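Local coordinates for protein lactaldehyde dehydrogenase (Methanocaldococcus jannaschii, PDB 3PQA) that oxidises lactaldehyde to lactate with NAD, which it prefers to NADP, in the biosynthesis of coenzyme F420, at residues P130-L144 with G158-V172. Residues are numbered along the deposited sequence; the frame is centred on the assembly and turned at random.
Sequences PVGIVGAITPFNFPL and GNVIVHHPSSKAPLV. With SO4 (sulfate ion), chain G.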
ATOM      1  N   PRO B 130      -5.286   9.816  17.208  1.00  9.92           N
ATOM      2  CA  PRO B 130      -4.085  10.120  18.011  1.00  9.79           C
ATOM      3  C   PRO B 130      -3.850   9.205  19.209  1.00  9.59           C
ATOM      4  O   PRO B 130      -4.799   8.753  19.844  1.00 10.12           O
ATOM      5  CB  PRO B 130      -4.363  11.531  18.548  1.00 10.13           C
ATOM      6  CG  PRO B 130      -5.842  11.761  18.373  1.00 10.34           C
ATOM      7  CD  PRO B 130      -6.239  10.944  17.175  1.00 10.27           C
ATOM      8  N   VAL B 131      -2.585   8.991  19.548  1.00 10.10           N
ATOM      9  CA  VAL B 131      -2.254   8.288  20.777  1.00 10.39           C
ATOM     10  C   VAL B 131      -2.651   9.080  22.024  1.00 10.08           C
ATOM     11  O   VAL B 131      -2.962   8.484  23.063  1.00 11.07           O
ATOM     12  CB  VAL B 131      -0.766   7.901  20.840  1.00 11.42           C
ATOM     13  CG1 VAL B 131      -0.480   6.812  19.814  1.00 11.83           C
ATOM     14  CG2 VAL B 131       0.147   9.119  20.622  1.00 11.82           C
ATOM     15  N   GLY B 132      -2.653  10.407  21.915  1.00  9.95           N
ATOM     16  CA  GLY B 132      -3.088  11.290  22.997  1.00 10.35           C
ATOM     17  C   GLY B 132      -2.056  12.386  23.212  1.00 10.70           C
ATOM     18  O   GLY B 132      -1.931  13.312  22.396  1.00 12.01           O
ATOM     19  N   ILE B 133      -1.315  12.279  24.312  1.00 10.77           N
ATOM     20  CA  ILE B 133      -0.206  13.182  24.587  1.00 11.01           C
ATOM     21  C   ILE B 133       1.093  12.516  24.145  1.00 10.56           C
ATOM     22  O   ILE B 133       1.447  11.440  24.639  1.00 11.64           O
ATOM     23  CB  ILE B 133      -0.112  13.558  26.086  1.00 11.85           C
ATOM     24  CG1 ILE B 133      -1.416  14.221  26.557  1.00 12.59           C
ATOM     25  CG2 ILE B 133       1.075  14.490  26.330  1.00 12.57           C
ATOM     26  CD1 ILE B 133      -1.434  14.603  28.057  1.00 12.11           C
ATOM     27  N   VAL B 134       1.773  13.160  23.199  1.00  9.80           N
ATOM     28  CA  VAL B 134       3.093  12.748  22.743  1.00 10.11           C
ATOM     29  C   VAL B 134       4.120  13.514  23.564  1.00 10.61           C
ATOM     30  O   VAL B 134       4.140  14.753  23.551  1.00 11.02           O
ATOM     31  CB  VAL B 134       3.287  13.013  21.230  1.00 11.04           C
ATOM     32  CG1 VAL B 134       4.761  12.930  20.856  1.00 12.49           C
ATOM     33  CG2 VAL B 134       2.463  12.021  20.402  1.00 12.40           C
ATOM     34  N   GLY B 135       4.966  12.762  24.267  1.00 11.11           N
ATOM     35  CA  GLY B 135       6.116  13.331  24.974  1.00 10.68           C
ATOM     36  C   GLY B 135       7.335  13.236  24.077  1.00 10.48           C
ATOM     37  O   GLY B 135       7.858  12.147  23.864  1.00 11.21           O
ATOM     38  N   ALA B 136       7.758  14.372  23.526  1.00 10.85           N
ATOM     39  CA  ALA B 136       8.904  14.441  22.618  1.00 11.11           C
ATOM     40  C   ALA B 136      10.129  14.909  23.389  1.00 11.22           C
ATOM     41  O   ALA B 136      10.083  15.914  24.095  1.00 11.60           O
ATOM     42  CB  ALA B 136       8.601  15.401  21.470  1.00 11.89           C
ATOM     43  N   ILE B 137      11.219  14.162  23.285  1.00 11.84           N
ATOM     44  CA  ILE B 137      12.456  14.538  23.972  1.00 12.45           C
ATOM     45  C   ILE B 137      13.538  14.567  22.900  1.00 11.85           C
ATOM     46  O   ILE B 137      13.825  13.542  22.284  1.00 11.85           O
ATOM     47  CB  ILE B 137      12.767  13.581  25.152  1.00 14.35           C
ATOM     48  CG1 ILE B 137      11.614  13.606  26.182  1.00 14.76           C
ATOM     49  CG2 ILE B 137      14.104  13.943  25.799  1.00 14.87           C
ATOM     50  CD1 ILE B 137      11.753  12.575  27.309  1.00 14.62           C
ATOM     51  N   THR B 138      14.093  15.751  22.662  1.00 11.84           N
ATOM     52  CA  THR B 138      14.913  15.990  21.482  1.00 12.42           C
ATOM     53  C   THR B 138      16.356  16.303  21.854  1.00 12.49           C
ATOM     54  O   THR B 138      16.620  16.782  22.956  1.00 12.54           O
ATOM     55  CB  THR B 138      14.334  17.122  20.624  1.00 13.35           C
ATOM     56  OG1 THR B 138      14.121  18.285  21.438  1.00 14.36           O
ATOM     57  CG2 THR B 138      12.998  16.678  20.001  1.00 14.32           C
ATOM     58  N   PRO B 139      17.296  16.027  20.933  1.00 12.92           N
ATOM     59  CA  PRO B 139      18.713  16.071  21.229  1.00 13.01           C
ATOM     60  C   PRO B 139      19.346  17.421  20.883  1.00 12.94           C
ATOM     61  O   PRO B 139      18.728  18.238  20.207  1.00 13.67           O
ATOM     62  CB  PRO B 139      19.264  14.986  20.298  1.00 13.06           C
ATOM     63  CG  PRO B 139      18.462  15.148  19.089  1.00 13.40           C
ATOM     64  CD  PRO B 139      17.057  15.462  19.583  1.00 12.99           C
ATOM     65  N   PHE B 140      20.585  17.621  21.328  1.00 12.51           N
ATOM     66  CA  PHE B 140      21.291  18.877  21.127  1.00 13.08           C
ATOM     67  C   PHE B 140      21.819  19.045  19.691  1.00 12.89           C
ATOM     68  O   PHE B 140      22.105  20.165  19.273  1.00 12.58           O
ATOM     69  CB  PHE B 140      22.468  18.995  22.123  1.00 14.77           C
ATOM     70  CG  PHE B 140      23.679  18.161  21.738  1.00 15.22           C
ATOM     71  CD1 PHE B 140      24.559  18.594  20.739  1.00 15.00           C
ATOM     72  CD2 PHE B 140      23.922  16.933  22.349  1.00 15.00           C
ATOM     73  CE1 PHE B 140      25.659  17.831  20.367  1.00 15.25           C
ATOM     74  CE2 PHE B 140      25.030  16.168  21.990  1.00 15.28           C
ATOM     75  CZ  PHE B 140      25.895  16.612  20.993  1.00 15.09           C
ATOM     76  N   ASN B 141      21.959  17.942  18.950  1.00 13.07           N
ATOM     77  CA  ASN B 141      22.813  17.947  17.742  1.00 13.12           C
ATOM     78  C   ASN B 141      22.142  18.422  16.451  1.00 13.24           C
ATOM     79  O   ASN B 141      22.749  19.160  15.662  1.00 13.26           O
ATOM     80  CB  ASN B 141      23.543  16.593  17.551  1.00 14.16           C
ATOM     81  CG  ASN B 141      22.590  15.416  17.380  1.00 13.33           C
ATOM     82  OD1 ASN B 141      21.407  15.488  17.729  1.00 14.31           O
ATOM     83  ND2 ASN B 141      23.106  14.320  16.814  1.00 14.28           N
ATOM     84  N   PHE B 142      20.893  18.007  16.235  1.00 13.50           N
ATOM     85  CA  PHE B 142      20.065  18.552  15.163  1.00 13.85           C
ATOM     86  C   PHE B 142      18.757  18.973  15.839  1.00 13.97           C
ATOM     87  O   PHE B 142      17.689  18.414  15.558  1.00 14.44           O
ATOM     88  CB  PHE B 142      19.859  17.525  14.025  1.00 15.09           C
ATOM     89  CG  PHE B 142      21.138  17.174  13.294  1.00 15.39           C
ATOM     90  CD1 PHE B 142      21.405  17.705  12.036  1.00 15.34           C
ATOM     91  CD2 PHE B 142      22.097  16.344  13.899  1.00 15.31           C
ATOM     92  CE1 PHE B 142      22.617  17.394  11.366  1.00 15.55           C
ATOM     93  CE2 PHE B 142      23.313  16.042  13.259  1.00 15.51           C
ATOM     94  CZ  PHE B 142      23.571  16.567  11.987  1.00 15.47           C
ATOM     95  N   PRO B 143      18.845  19.971  16.741  1.00 13.89           N
ATOM     96  CA  PRO B 143      17.698  20.325  17.579  1.00 13.86           C
ATOM     97  C   PRO B 143      16.509  20.880  16.802  1.00 13.76           C
ATOM     98  O   PRO B 143      15.374  20.801  17.282  1.00 14.55           O
ATOM     99  CB  PRO B 143      18.284  21.381  18.531  1.00 14.52           C
ATOM    100  CG  PRO B 143      19.387  22.016  17.740  1.00 14.04           C
ATOM    101  CD  PRO B 143      19.979  20.904  16.930  1.00 14.58           C
ATOM    102  N   LEU B 144      16.744  21.447  15.625  1.00 13.34           N
ATOM    103  CA  LEU B 144      15.634  21.987  14.860  1.00 13.64           C
ATOM    104  C   LEU B 144      14.977  20.878  14.035  1.00 13.45           C
ATOM    105  O   LEU B 144      13.787  20.614  14.190  1.00 12.42           O
ATOM    106  CB  LEU B 144      16.058  23.167  13.983  1.00 15.03           C
ATOM    107  CG  LEU B 144      14.988  23.790  13.076  1.00 15.46           C
ATOM    108  CD1 LEU B 144      13.808  24.308  13.884  1.00 15.20           C
ATOM    109  CD2 LEU B 144      15.587  24.903  12.212  1.00 15.13           C
ATOM    110  N   GLY B 158      -3.000  14.590  15.232  1.00  9.55           N
ATOM    111  CA  GLY B 158      -3.992  15.083  16.210  1.00  9.51           C
ATOM    112  C   GLY B 158      -3.638  14.917  17.677  1.00  9.08           C
ATOM    113  O   GLY B 158      -4.527  14.849  18.525  1.00 10.00           O
ATOM    114  N   ASN B 159      -2.341  14.884  17.967  1.00  9.11           N
ATOM    115  CA  ASN B 159      -1.823  14.744  19.317  1.00  9.46           C
ATOM    116  C   ASN B 159      -1.511  16.076  19.965  1.00  9.90           C
ATOM    117  O   ASN B 159      -1.084  17.004  19.302  1.00 11.23           O
ATOM    118  CB  ASN B 159      -0.535  13.936  19.303  1.00 10.19           C
ATOM    119  CG  ASN B 159      -0.747  12.525  18.844  1.00 10.21           C
ATOM    120  OD1 ASN B 159      -1.296  11.707  19.573  1.00 10.39           O
ATOM    121  ND2 ASN B 159      -0.307  12.224  17.634  1.00 10.40           N
ATOM    122  N   VAL B 160      -1.718  16.143  21.277  1.00  9.97           N
ATOM    123  CA  VAL B 160      -1.142  17.191  22.103  1.00 10.27           C
ATOM    124  C   VAL B 160       0.332  16.835  22.336  1.00  9.77           C
ATOM    125  O   VAL B 160       0.680  15.655  22.430  1.00 10.65           O
ATOM    126  CB  VAL B 160      -1.913  17.277  23.436  1.00 11.75           C
ATOM    127  CG1 VAL B 160      -1.196  18.175  24.437  1.00 13.12           C
ATOM    128  CG2 VAL B 160      -3.330  17.796  23.168  1.00 12.93           C
ATOM    129  N   ILE B 161       1.185  17.851  22.440  1.00  9.98           N
ATOM    130  CA  ILE B 161       2.618  17.636  22.614  1.00 11.04           C
ATOM    131  C   ILE B 161       3.196  18.299  23.884  1.00 11.25           C
ATOM    132  O   ILE B 161       2.922  19.470  24.155  1.00 11.76           O
ATOM    133  CB  ILE B 161       3.381  18.190  21.413  1.00 12.65           C
ATOM    134  CG1 ILE B 161       2.854  17.580  20.112  1.00 12.67           C
ATOM    135  CG2 ILE B 161       4.894  17.942  21.571  1.00 12.74           C
ATOM    136  CD1 ILE B 161       3.201  18.423  18.874  1.00 13.02           C
ATOM    137  N   VAL B 162       3.980  17.536  24.647  1.00 11.04           N
ATOM    138  CA  VAL B 162       4.884  18.110  25.652  1.00 10.93           C
ATOM    139  C   VAL B 162       6.305  17.780  25.221  1.00 10.35           C
ATOM    140  O   VAL B 162       6.637  16.617  24.939  1.00 11.09           O
ATOM    141  CB  VAL B 162       4.576  17.646  27.092  1.00 11.65           C
ATOM    142  CG1 VAL B 162       3.206  18.198  27.545  1.00 12.53           C
ATOM    143  CG2 VAL B 162       4.614  16.129  27.225  1.00 12.49           C
ATOM    144  N   HIS B 163       7.128  18.814  25.117  1.00 10.23           N
ATOM    145  CA  HIS B 163       8.388  18.694  24.403  1.00 11.05           C
ATOM    146  C   HIS B 163       9.519  19.225  25.259  1.00 11.20           C
ATOM    147  O   HIS B 163       9.536  20.418  25.577  1.00 11.63           O
ATOM    148  CB  HIS B 163       8.275  19.487  23.094  1.00 12.73           C
ATOM    149  CG  HIS B 163       9.565  19.626  22.343  1.00 13.13           C
ATOM    150  ND1 HIS B 163       9.766  20.611  21.404  1.00 13.05           N
ATOM    151  CD2 HIS B 163      10.718  18.913  22.392  1.00 13.03           C
ATOM    152  CE1 HIS B 163      10.986  20.499  20.902  1.00 13.15           C
ATOM    153  NE2 HIS B 163      11.579  19.470  21.478  1.00 13.17           N
ATOM    154  N   HIS B 164      10.440  18.338  25.645  1.00 11.56           N
ATOM    155  CA  HIS B 164      11.672  18.751  26.301  1.00 12.31           C
ATOM    156  C   HIS B 164      12.863  18.756  25.337  1.00 11.01           C
ATOM    157  O   HIS B 164      13.271  17.708  24.862  1.00 12.09           O
ATOM    158  CB  HIS B 164      12.000  17.869  27.503  1.00 16.22           C
ATOM    159  CG  HIS B 164      13.327  18.194  28.117  1.00 17.07           C
ATOM    160  ND1 HIS B 164      13.509  19.282  28.945  1.00 16.78           N
ATOM    161  CD2 HIS B 164      14.548  17.631  27.960  1.00 16.75           C
ATOM    162  CE1 HIS B 164      14.781  19.348  29.306  1.00 17.06           C
ATOM    163  NE2 HIS B 164      15.431  18.358  28.724  1.00 17.08           N
ATOM    164  N   PRO B 165      13.436  19.940  25.068  1.00 11.01           N
ATOM    165  CA  PRO B 165      14.618  20.045  24.221  1.00 10.89           C
ATOM    166  C   PRO B 165      15.884  19.893  25.067  1.00 11.59           C
ATOM    167  O   PRO B 165      15.875  20.221  26.260  1.00 12.31           O
ATOM    168  CB  PRO B 165      14.510  21.471  23.685  1.00 11.70           C
ATOM    169  CG  PRO B 165      13.893  22.230  24.823  1.00 12.70           C
ATOM    170  CD  PRO B 165      13.015  21.261  25.585  1.00 11.57           C
ATOM    171  N   SER B 166      16.965  19.402  24.470  1.00 12.31           N
ATOM    172  CA  SER B 166      18.223  19.307  25.196  1.00 13.20           C
ATOM    173  C   SER B 166      18.679  20.687  25.671  1.00 13.69           C
ATOM    174  O   SER B 166      18.691  21.643  24.899  1.00 13.88           O
ATOM    175  CB  SER B 166      19.310  18.715  24.294  1.00 13.94           C
ATOM    176  OG  SER B 166      20.573  18.783  24.942  1.00 15.35           O
ATOM    177  N   SER B 167      19.081  20.768  26.935  1.00 13.90           N
ATOM    178  CA  SER B 167      19.590  22.016  27.512  1.00 14.41           C
ATOM    179  C   SER B 167      20.948  22.442  26.952  1.00 14.43           C
ATOM    180  O   SER B 167      21.404  23.561  27.199  1.00 14.47           O
ATOM    181  CB  SER B 167      19.664  21.885  29.028  1.00 15.22           C
ATOM    182  OG  SER B 167      18.405  21.490  29.534  1.00 17.89           O
ATOM    183  N   LYS B 168      21.578  21.563  26.176  1.00 15.47           N
ATOM    184  CA  LYS B 168      22.883  21.855  25.587  1.00 16.93           C
ATOM    185  C   LYS B 168      22.776  22.765  24.366  1.00 16.09           C
ATOM    186  O   LYS B 168      23.744  23.416  23.991  1.00 16.61           O
ATOM    187  CB  LYS B 168      23.593  20.556  25.228  1.00 19.86           C
ATOM    188  CG  LYS B 168      24.121  19.826  26.438  1.00 20.82           C
ATOM    189  CD  LYS B 168      24.529  18.417  26.083  1.00 20.78           C
ATOM    190  CE  LYS B 168      24.713  17.587  27.339  1.00 21.14           C
ATOM    191  NZ  LYS B 168      24.675  16.171  26.931  1.00 21.32           N
ATOM    192  N   ALA B 169      21.597  22.796  23.743  1.00 14.55           N
ATOM    193  CA  ALA B 169      21.338  23.696  22.618  1.00 13.26           C
ATOM    194  C   ALA B 169      19.846  23.987  22.461  1.00 13.34           C
ATOM    195  O   ALA B 169      19.270  23.679  21.430  1.00 13.98           O
ATOM    196  CB  ALA B 169      21.921  23.127  21.307  1.00 13.21           C
ATOM    197  N   PRO B 170      19.228  24.613  23.483  1.00 13.42           N
ATOM    198  CA  PRO B 170      17.774  24.821  23.510  1.00 13.40           C
ATOM    199  C   PRO B 170      17.252  26.021  22.705  1.00 13.37           C
ATOM    200  O   PRO B 170      16.051  26.097  22.445  1.00 13.37           O
ATOM    201  CB  PRO B 170      17.497  25.046  25.003  1.00 13.81           C
ATOM    202  CG  PRO B 170      18.734  25.742  25.497  1.00 14.46           C
ATOM    203  CD  PRO B 170      19.891  25.203  24.666  1.00 13.81           C
ATOM    204  N   LEU B 171      18.125  26.946  22.307  1.00 13.98           N
ATOM    205  CA  LEU B 171      17.628  28.239  21.802  1.00 14.78           C
ATOM    206  C   LEU B 171      16.842  28.155  20.490  1.00 14.48           C
ATOM    207  O   LEU B 171      15.840  28.866  20.303  1.00 14.25           O
ATOM    208  CB  LEU B 171      18.741  29.290  21.726  1.00 16.09           C
ATOM    209  CG  LEU B 171      19.469  29.601  23.042  1.00 16.80           C
ATOM    210  CD1 LEU B 171      20.470  30.724  22.829  1.00 16.24           C
ATOM    211  CD2 LEU B 171      18.494  29.946  24.181  1.00 16.21           C
ATOM    212  N   VAL B 172      17.261  27.263  19.600  1.00 14.25           N
ATOM    213  CA  VAL B 172      16.527  27.124  18.356  1.00 14.55           C
ATOM    214  C   VAL B 172      15.138  26.537  18.630  1.00 13.37           C
ATOM    215  O   VAL B 172      14.199  26.851  17.911  1.00 13.75           O
ATOM    216  CB  VAL B 172      17.293  26.332  17.275  1.00 16.79           C
ATOM    217  CG1 VAL B 172      17.153  24.825  17.474  1.00 18.50           C
ATOM    218  CG2 VAL B 172      16.825  26.755  15.888  1.00 18.50           C
TER
HETATM  219  S   SO4 G 487      19.344  18.010  29.386  1.00 51.00           S
HETATM  220  O1  SO4 G 487      20.485  18.325  28.536  1.00 51.03           O
HETATM  221  O2  SO4 G 487      19.502  18.624  30.705  1.00 51.03           O
HETATM  222  O3  SO4 G 487      18.143  18.533  28.758  1.00 51.04           O
HETATM  223  O4  SO4 G 487      19.236  16.568  29.554  1.00 51.05           O
HETATM  224  O   HOH W   1      16.432  19.546  21.025  1.00 14.04           O
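Val162 N bonds Val134 O at the middle of a parallel strand pair, 133-138 beside 160-165, joined through helix 145-156 as a beta-alpha-beta unit of the probable NAD-binding domain. The strand axes approach to 4.6 Å at 22°, and Val134 N, bonded to Val160 O at 2.8 Å, points nearly straight down that carbonyl. Side chains fill complementary hollows on both faces. On one, Gly135 has no side chain, and Val162 CG2 settles 3.9 Å from its CA, while Ile133 CG2, crossing it at a slant, touches the same methyl; helix 33-44 covers Val162. On the other, Val134 CG2 lies against the Asn159 amide, 3.6 Å from CG. Asn159 OD1 accepts from Gly132 N, while its ND2 is held by Met454 O, which fixes the amide's rotation. Beyond the strands, Phe140 CB rests against both Ser166 OG and Lys168 CB, and Val172 CG1 presses on Pro143 CG at 3.6 Å. Pro139 lies near Gly221, a predicted NAD site. With CG anti to the backbone N (chi1 171°), the His163 ring passes beside small Ala136 to reach Thr138, and Tyr194 OH bonds ND1. At the ring's other nitrogen, His163 NE2 meets Thr138 OG1 in the ring plane at 2.8 Å.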